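Local coordinates for thioesterase (Streptomyces coelicolor, PDB 3QMW) that hydrolyses thioesters as an alpha/beta-hydrolase-fold thioesterase of the prodiginine biosynthetic pathway, at the interface of chains A and B. Numbering follows the deposited sequence. Chains: chain A/B, Thioesterase.

The interface of chains A and B. Residues chain A 60-63, 89-90, 95; chain B 11-13.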
loop_
_atom_site.group_PDB
_atom_site.type_symbol
_atom_site.label_atom_id
_atom_site.label_comp_id
_atom_site.label_asym_id
_atom_site.label_seq_id
_atom_site.Cartn_x
_atom_site.Cartn_y
_atom_site.Cartn_z
ATOM N N VAL A 60 -7.224 14.284 -0.657
ATOM C CA VAL A 60 -8.083 15.433 -0.976
ATOM C C VAL A 60 -8.813 15.226 -2.313
ATOM O O VAL A 60 -8.377 15.714 -3.349
ATOM C CB VAL A 60 -7.243 16.733 -1.056
ATOM C CG1 VAL A 60 -8.136 17.946 -1.219
ATOM C CG2 VAL A 60 -6.353 16.855 0.178
ATOM N N PRO A 61 -9.921 14.485 -2.291
ATOM C CA PRO A 61 -10.764 14.366 -3.476
ATOM C C PRO A 61 -11.288 15.706 -3.894
ATOM O O PRO A 61 -11.649 16.499 -3.035
ATOM C CB PRO A 61 -11.931 13.513 -2.991
ATOM C CG PRO A 61 -11.362 12.763 -1.851
ATOM C CD PRO A 61 -10.468 13.723 -1.170
ATOM N N VAL A 62 -11.319 15.960 -5.196
ATOM C CA VAL A 62 -11.840 17.217 -5.732
ATOM C C VAL A 62 -13.205 16.969 -6.337
ATOM O O VAL A 62 -13.371 16.086 -7.180
ATOM C CB VAL A 62 -10.950 17.774 -6.813
ATOM C CG1 VAL A 62 -11.527 19.070 -7.333
ATOM C CG2 VAL A 62 -9.535 17.968 -6.272
ATOM N N GLN A 63 -14.183 17.726 -5.874
ATOM C CA GLN A 63 -15.540 17.638 -6.364
ATOM C C GLN A 63 -15.774 18.731 -7.401
ATOM O O GLN A 63 -15.904 19.901 -7.051
ATOM C CB GLN A 63 -16.508 17.820 -5.195
ATOM C CG GLN A 63 -17.963 17.663 -5.553
ATOM C CD GLN A 63 -18.343 16.231 -5.697
ATOM O OE1 GLN A 63 -17.800 15.499 -6.543
ATOM N NE2 GLN A 63 -19.281 15.796 -4.875
ATOM N N ALA A 89 -8.732 27.201 -6.792
ATOM C CA ALA A 89 -9.189 26.560 -5.575
ATOM C C ALA A 89 -8.009 25.994 -4.787
ATOM O O ALA A 89 -7.993 26.103 -3.573
ATOM C CB ALA A 89 -10.212 25.478 -5.885
ATOM N N LEU A 90 -7.015 25.424 -5.469
ATOM C CA LEU A 90 -5.860 24.845 -4.769
ATOM C C LEU A 90 -5.010 25.918 -4.057
ATOM O O LEU A 90 -4.629 25.736 -2.902
ATOM C CB LEU A 90 -4.996 23.982 -5.713
ATOM C CG LEU A 90 -5.610 22.662 -6.239
ATOM C CD1 LEU A 90 -4.593 21.861 -7.046
ATOM C CD2 LEU A 90 -6.201 21.782 -5.130
ATOM N N LEU A 95 -3.101 24.584 -0.510
ATOM C CA LEU A 95 -2.777 23.229 -0.773
ATOM C C LEU A 95 -1.682 23.096 -1.788
ATOM O O LEU A 95 -1.398 22.032 -2.205
ATOM C CB LEU A 95 -3.997 22.511 -1.253
ATOM C CG LEU A 95 -5.145 22.346 -0.297
ATOM C CD1 LEU A 95 -6.360 21.933 -1.046
ATOM C CD2 LEU A 95 -4.792 21.306 0.676
ATOM N N TRP B 11 -15.025 22.586 -3.369
ATOM C CA TRP B 11 -14.083 21.845 -4.214
ATOM C C TRP B 11 -13.456 20.658 -3.503
ATOM O O TRP B 11 -13.182 19.655 -4.132
ATOM C CB TRP B 11 -12.947 22.748 -4.678
ATOM C CG TRP B 11 -13.364 23.788 -5.598
ATOM C CD1 TRP B 11 -13.762 25.044 -5.284
ATOM C CD2 TRP B 11 -13.427 23.681 -7.015
ATOM N NE1 TRP B 11 -14.083 25.733 -6.420
ATOM C CE2 TRP B 11 -13.894 24.915 -7.502
ATOM C CE3 TRP B 11 -13.152 22.650 -7.926
ATOM C CZ2 TRP B 11 -14.075 25.158 -8.863
ATOM C CZ3 TRP B 11 -13.326 22.892 -9.274
ATOM C CH2 TRP B 11 -13.772 24.140 -9.733
ATOM N N PHE B 12 -13.216 20.785 -2.197
ATOM C CA PHE B 12 -12.471 19.780 -1.428
ATOM C C PHE B 12 -13.264 19.252 -0.225
ATOM O O PHE B 12 -12.891 19.479 0.923
ATOM C CB PHE B 12 -11.138 20.387 -0.993
ATOM C CG PHE B 12 -10.479 21.173 -2.074
ATOM C CD1 PHE B 12 -10.063 20.552 -3.230
ATOM C CD2 PHE B 12 -10.315 22.541 -1.965
ATOM C CE1 PHE B 12 -9.468 21.282 -4.256
ATOM C CE2 PHE B 12 -9.719 23.271 -2.984
ATOM C CZ PHE B 12 -9.305 22.645 -4.129
ATOM N N PRO B 13 -14.360 18.523 -0.485
ATOM C CA PRO B 13 -15.086 17.940 0.643
ATOM C C PRO B 13 -14.273 16.847 1.315
ATOM O O PRO B 13 -13.626 16.062 0.631
ATOM C CB PRO B 13 -16.344 17.343 -0.008
ATOM C CG PRO B 13 -15.955 17.068 -1.410
ATOM C CD PRO B 13 -14.926 18.108 -1.781
#
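B:Phe12 plugs into a greasy pocket formed by A:Val60, A:Val62, A:Ala89, A:Leu90 and A:Leu95, part of an arm-exchange interface in which the N-terminal segment of each chain lies on the other. The reciprocal embrace, repeated by two-fold symmetry, joins the two chains of the deposited assembly, although the structure alone does not show that this dimer is the biological one. The pocket lies between strand 57-61, with the residues that follow it, and helix 79-92 and the loop after it, which holds A:Leu95.

A flat, apolar phenyl suits a site with the methyl A:Leu95 CD1 over the centre of one face, 4.0 Å above the plane, and its own chain's B:Trp11 CB over the other. A:Val62 CG2 lies at the edge, in the ring plane. A:Leu90 CD2 stands above the plane on the A:Leu95 side, just beyond the CE1–CZ bond, its side chain roughly perpendicular to that of B:Phe12. A:Val60 CG1, anti to the backbone N (chi1 -173°), is thereby turned toward CD1 of the phenyl, 3.8 Å away.

A:Ala89 is small enough to let both aromatic groups approach the helix: its CB touches B:Phe12 CZ and also lies over the five-membered ring of B:Trp11, 3.6 Å from the centroid, in a CH-pi contact. The indole's edge meets A:Val62 CG1 in plane. B:Pro13, rigid and without an N-H, turns the CD–CG edge of its ring to A:Gln63 CB. A main-chain bond probably helps set the arm's register: A:Gln63 N donates to B:Trp11 O at 2.8 Å, nearly straight at the hydrogen (164°), with the donor tilted 28° from the carbonyl plane.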